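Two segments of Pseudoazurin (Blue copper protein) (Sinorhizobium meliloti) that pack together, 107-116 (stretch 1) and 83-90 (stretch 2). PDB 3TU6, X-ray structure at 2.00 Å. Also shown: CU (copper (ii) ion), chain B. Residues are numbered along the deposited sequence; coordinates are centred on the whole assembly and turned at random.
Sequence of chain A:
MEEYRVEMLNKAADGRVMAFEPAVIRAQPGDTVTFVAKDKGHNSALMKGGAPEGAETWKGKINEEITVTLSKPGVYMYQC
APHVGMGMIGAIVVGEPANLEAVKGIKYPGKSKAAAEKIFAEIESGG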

ATOM      1  N   LYS A 107       2.556  -4.102  13.076  1.00 30.77           N
ATOM      2  CA  LYS A 107       1.258  -4.639  13.481  1.00 30.81           C
ATOM      3  C   LYS A 107       0.311  -4.788  12.291  1.00 28.72           C
ATOM      4  O   LYS A 107      -0.029  -3.802  11.633  1.00 28.26           O
ATOM      5  CB  LYS A 107       0.614  -3.737  14.540  1.00 31.21           C
ATOM      6  N   TYR A 108      -0.100  -6.027  12.022  1.00 26.64           N
ATOM      7  CA  TYR A 108      -1.082  -6.323  10.980  1.00 25.94           C
ATOM      8  C   TYR A 108      -2.328  -6.941  11.617  1.00 26.60           C
ATOM      9  O   TYR A 108      -2.373  -8.153  11.846  1.00 25.90           O
ATOM     10  CB  TYR A 108      -0.490  -7.277   9.940  1.00 27.82           C
ATOM     11  CG  TYR A 108       0.626  -6.668   9.123  1.00 23.76           C
ATOM     12  CD1 TYR A 108       0.349  -5.792   8.080  1.00 22.20           C
ATOM     13  CD2 TYR A 108       1.959  -6.967   9.393  1.00 22.75           C
ATOM     14  CE1 TYR A 108       1.368  -5.225   7.327  1.00 23.30           C
ATOM     15  CE2 TYR A 108       2.986  -6.408   8.644  1.00 23.46           C
ATOM     16  CZ  TYR A 108       2.683  -5.536   7.614  1.00 17.37           C
ATOM     17  OH  TYR A 108       3.695  -4.974   6.868  1.00 18.31           O
ATOM     18  N   PRO A 109      -3.344  -6.109  11.913  1.00 25.18           N
ATOM     19  CA  PRO A 109      -4.532  -6.586  12.616  1.00 25.83           C
ATOM     20  C   PRO A 109      -5.518  -7.319  11.710  1.00 24.93           C
ATOM     21  O   PRO A 109      -5.712  -6.930  10.557  1.00 20.65           O
ATOM     22  CB  PRO A 109      -5.163  -5.292  13.135  1.00 25.30           C
ATOM     23  CG  PRO A 109      -4.797  -4.279  12.124  1.00 26.86           C
ATOM     24  CD  PRO A 109      -3.441  -4.670  11.597  1.00 24.91           C
ATOM     25  N   GLY A 110      -6.136  -8.370  12.239  1.00 25.28           N
ATOM     26  CA  GLY A 110      -7.165  -9.107  11.515  1.00 24.84           C
ATOM     27  C   GLY A 110      -6.634  -9.789  10.267  1.00 23.69           C
ATOM     28  O   GLY A 110      -5.571 -10.414  10.298  1.00 17.65           O
ATOM     29  N   LYS A 111      -7.367  -9.645   9.166  1.00 22.20           N
ATOM     30  CA  LYS A 111      -7.038 -10.334   7.914  1.00 23.84           C
ATOM     31  C   LYS A 111      -5.891  -9.690   7.127  1.00 24.45           C
ATOM     32  O   LYS A 111      -5.421 -10.271   6.147  1.00 26.61           O
ATOM     33  CB  LYS A 111      -8.284 -10.437   7.029  1.00 23.40           C
ATOM     34  CG  LYS A 111      -9.400 -11.274   7.639  1.00 29.55           C
ATOM     35  CD  LYS A 111     -10.538 -11.490   6.657  1.00 31.38           C
ATOM     36  CE  LYS A 111     -11.564 -12.463   7.208  1.00 35.23           C
ATOM     37  NZ  LYS A 111     -12.632 -12.767   6.218  1.00 31.24           N
ATOM     38  N   SER A 112      -5.436  -8.509   7.552  1.00 22.61           N
ATOM     39  CA  SER A 112      -4.293  -7.845   6.910  1.00 23.26           C
ATOM     40  C   SER A 112      -2.974  -8.600   7.098  1.00 24.08           C
ATOM     41  O   SER A 112      -2.017  -8.363   6.360  1.00 23.13           O
ATOM     42  CB  SER A 112      -4.136  -6.407   7.418  1.00 22.09           C
ATOM     43  OG  SER A 112      -3.833  -6.375   8.801  1.00 30.00           O
ATOM     44  N   LYS A 113      -2.920  -9.492   8.089  1.00 26.67           N
ATOM     45  CA  LYS A 113      -1.745 -10.341   8.299  1.00 27.13           C
ATOM     46  C   LYS A 113      -1.561 -11.317   7.135  1.00 25.70           C
ATOM     47  O   LYS A 113      -0.455 -11.464   6.614  1.00 26.22           O
ATOM     48  CB  LYS A 113      -1.854 -11.103   9.625  1.00 29.28           C
ATOM     49  CG  LYS A 113      -0.638 -11.967   9.980  1.00 34.98           C
ATOM     50  CD  LYS A 113       0.654 -11.155  10.025  1.00 44.16           C
ATOM     51  CE  LYS A 113       1.822 -11.985  10.530  1.00 51.94           C
ATOM     52  NZ  LYS A 113       3.101 -11.222  10.475  1.00 54.45           N
ATOM     53  N   ALA A 114      -2.646 -11.978   6.735  1.00 24.04           N
ATOM     54  CA  ALA A 114      -2.627 -12.871   5.574  1.00 23.83           C
ATOM     55  C   ALA A 114      -2.417 -12.086   4.276  1.00 24.77           C
ATOM     56  O   ALA A 114      -1.744 -12.559   3.358  1.00 28.86           O
ATOM     57  CB  ALA A 114      -3.915 -13.680   5.503  1.00 24.10           C
ATOM     58  N   ALA A 115      -2.997 -10.889   4.208  1.00 22.24           N
ATOM     59  CA  ALA A 115      -2.809  -9.997   3.064  1.00 21.39           C
ATOM     60  C   ALA A 115      -1.353  -9.550   2.938  1.00 21.42           C
ATOM     61  O   ALA A 115      -0.817  -9.478   1.833  1.00 19.78           O
ATOM     62  CB  ALA A 115      -3.722  -8.786   3.184  1.00 19.39           C
ATOM     63  N   ALA A 116      -0.723  -9.253   4.073  1.00 21.62           N
ATOM     64  CA  ALA A 116       0.686  -8.857   4.097  1.00 20.95           C
ATOM     65  C   ALA A 116       1.587 -10.003   3.634  1.00 21.33           C
ATOM     66  O   ALA A 116       2.511  -9.791   2.848  1.00 16.37           O
ATOM     67  CB  ALA A 116       1.086  -8.392   5.489  1.00 18.95           C
TER
HETATM   68 CU    CU B 201     -11.502   0.262   2.125  1.00 19.69          CU
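Stretch 2 (83-90) HVGMGMIG

Close packing between a turn and a loop often depends on what is missing as much as on what protrudes, and this pair of segments from pseudoazurin is a compact example. Stretch 1 enters through an extended Tyr108 and Pro109, reverses in a type II' turn from Pro109 to Ser112, and continues as helix. Stretch 2 winds through a tight loop, with Gly87 N hydrogen-bonded to Val84 O at 2.9 Å, and becomes a strand at Ile89. The two run in the same sense where they touch: Gly110 lies by Gly85 (CA to CA 4.5 Å) and Ser112 by Gly87 (CA to CA 3.9 Å).

Such an approach leaves little space between backbones. At Gly110 a CB would point at the loop and fall 2.7 Å from Gly85 O, a clash, and the positive phi of 64° itself favours glycine. Gly87 CA lies 3.7 Å from Ser112 N; at its phi of 105° a CB would be jammed against the preceding carbonyl, which by itself calls for glycine. Between these two places the single hydrogen bond across the contact forms, Lys111 N to Gly85 O at 2.9 Å and nearly straight.

The main bump of stretch 2 is Ile89. Its side chain points toward stretch 1 and enters a hollow lined by the first part of the helix and by Tyr108: Ile89 CD1 lies 3.3 Å from Ser112 O, 3.8 Å from Ala116 CB and 4.0 Å from Tyr108 CD1, while Ile89 CG1 meets Ala115 CB at 3.8 Å. The small alanine methyl also reaches the loop, Ala115 CB lying 3.4 Å from Gly87 O. Ser112, its OG tied back to Pro109 O at 2.6 Å, presents CB to Val84 O at 3.4 Å. Val84 CG2 rests 4.2 Å from Pro109 CG. Beyond the contact, His83 and Met88 turn to the copper, ND1 and SD lying 2.1 and 2.5 Å from CU.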

ATOM      1  N   HIS A  83     -11.402  -0.772   6.355  1.00 19.50           N
ATOM      2  CA  HIS A  83     -11.371  -2.173   5.928  1.00 18.11           C
ATOM      3  C   HIS A  83     -10.040  -2.895   6.175  1.00 17.92           C
ATOM      4  O   HIS A  83      -9.833  -3.991   5.653  1.00 18.64           O
ATOM      5  CB  HIS A  83     -11.748  -2.268   4.446  1.00 17.51           C
ATOM      6  CG  HIS A  83     -13.024  -1.562   4.104  1.00 16.06           C
ATOM      7  ND1 HIS A  83     -13.065  -0.456   3.282  1.00 21.29           N
ATOM      8  CD2 HIS A  83     -14.301  -1.795   4.484  1.00 16.61           C
ATOM      9  CE1 HIS A  83     -14.315  -0.046   3.162  1.00 17.47           C
ATOM     10  NE2 HIS A  83     -15.085  -0.840   3.882  1.00 20.01           N
ATOM     11  N   VAL A  84      -9.148  -2.306   6.972  1.00 18.48           N
ATOM     12  CA  VAL A  84      -7.852  -2.939   7.246  1.00 17.60           C
ATOM     13  C   VAL A  84      -8.030  -4.311   7.899  1.00 19.66           C
ATOM     14  O   VAL A  84      -7.345  -5.266   7.532  1.00 18.98           O
ATOM     15  CB  VAL A  84      -6.916  -2.059   8.117  1.00 19.35           C
ATOM     16  CG1 VAL A  84      -7.551  -1.731   9.464  1.00 20.20           C
ATOM     17  CG2 VAL A  84      -5.568  -2.750   8.306  1.00 13.31           C
ATOM     18  N   GLY A  85      -8.969  -4.412   8.838  1.00 20.14           N
ATOM     19  CA  GLY A  85      -9.274  -5.678   9.502  1.00 21.76           C
ATOM     20  C   GLY A  85      -9.807  -6.743   8.556  1.00 22.59           C
ATOM     21  O   GLY A  85      -9.670  -7.936   8.823  1.00 17.43           O
ATOM     22  N   MET A  86     -10.418  -6.302   7.456  1.00 22.10           N
ATOM     23  CA  MET A  86     -10.886  -7.196   6.396  1.00 23.30           C
ATOM     24  C   MET A  86      -9.780  -7.537   5.391  1.00 23.79           C
ATOM     25  O   MET A  86     -10.000  -8.326   4.471  1.00 26.46           O
ATOM     26  CB  MET A  86     -12.067  -6.560   5.655  1.00 23.57           C
ATOM     27  CG  MET A  86     -13.251  -6.211   6.549  1.00 22.68           C
ATOM     28  SD  MET A  86     -14.614  -5.465   5.634  1.00 28.63           S
ATOM     29  CE  MET A  86     -15.169  -6.861   4.656  1.00 27.65           C
ATOM     30  N   GLY A  87      -8.604  -6.934   5.558  1.00 22.33           N
ATOM     31  CA  GLY A  87      -7.430  -7.253   4.746  1.00 21.18           C
ATOM     32  C   GLY A  87      -7.070  -6.229   3.682  1.00 19.12           C
ATOM     33  O   GLY A  87      -6.229  -6.504   2.825  1.00 16.99           O
ATOM     34  N   MET A  88      -7.682  -5.046   3.734  1.00 17.37           N
ATOM     35  CA  MET A  88      -7.440  -4.021   2.721  1.00 16.58           C
ATOM     36  C   MET A  88      -6.158  -3.238   3.007  1.00 19.26           C
ATOM     37  O   MET A  88      -6.191  -2.125   3.542  1.00 16.07           O
ATOM     38  CB  MET A  88      -8.640  -3.074   2.598  1.00 16.55           C
ATOM     39  CG  MET A  88      -8.531  -2.116   1.419  1.00 14.25           C
ATOM     40  SD  MET A  88     -10.098  -1.398   0.891  1.00 18.17           S
ATOM     41  CE  MET A  88      -9.543  -0.418  -0.500  1.00 19.63           C
ATOM     42  N   ILE A  89      -5.025  -3.844   2.657  1.00 20.79           N
ATOM     43  CA  ILE A  89      -3.734  -3.162   2.690  1.00 20.86           C
ATOM     44  C   ILE A  89      -3.060  -3.268   1.324  1.00 21.02           C
ATOM     45  O   ILE A  89      -3.420  -4.118   0.503  1.00 19.45           O
ATOM     46  CB  ILE A  89      -2.795  -3.729   3.784  1.00 20.86           C
ATOM     47  CG1 ILE A  89      -2.544  -5.228   3.584  1.00 19.66           C
ATOM     48  CG2 ILE A  89      -3.382  -3.482   5.167  1.00 24.26           C
ATOM     49  CD1 ILE A  89      -1.413  -5.769   4.442  1.00 17.60           C
ATOM     50  N   GLY A  90      -2.089  -2.393   1.090  1.00 20.61           N
ATOM     51  CA  GLY A  90      -1.302  -2.414  -0.137  1.00 19.46           C
ATOM     52  C   GLY A  90       0.138  -2.029   0.128  1.00 18.28           C
ATOM     53  O   GLY A  90       0.482  -1.597   1.231  1.00 17.83           O
TER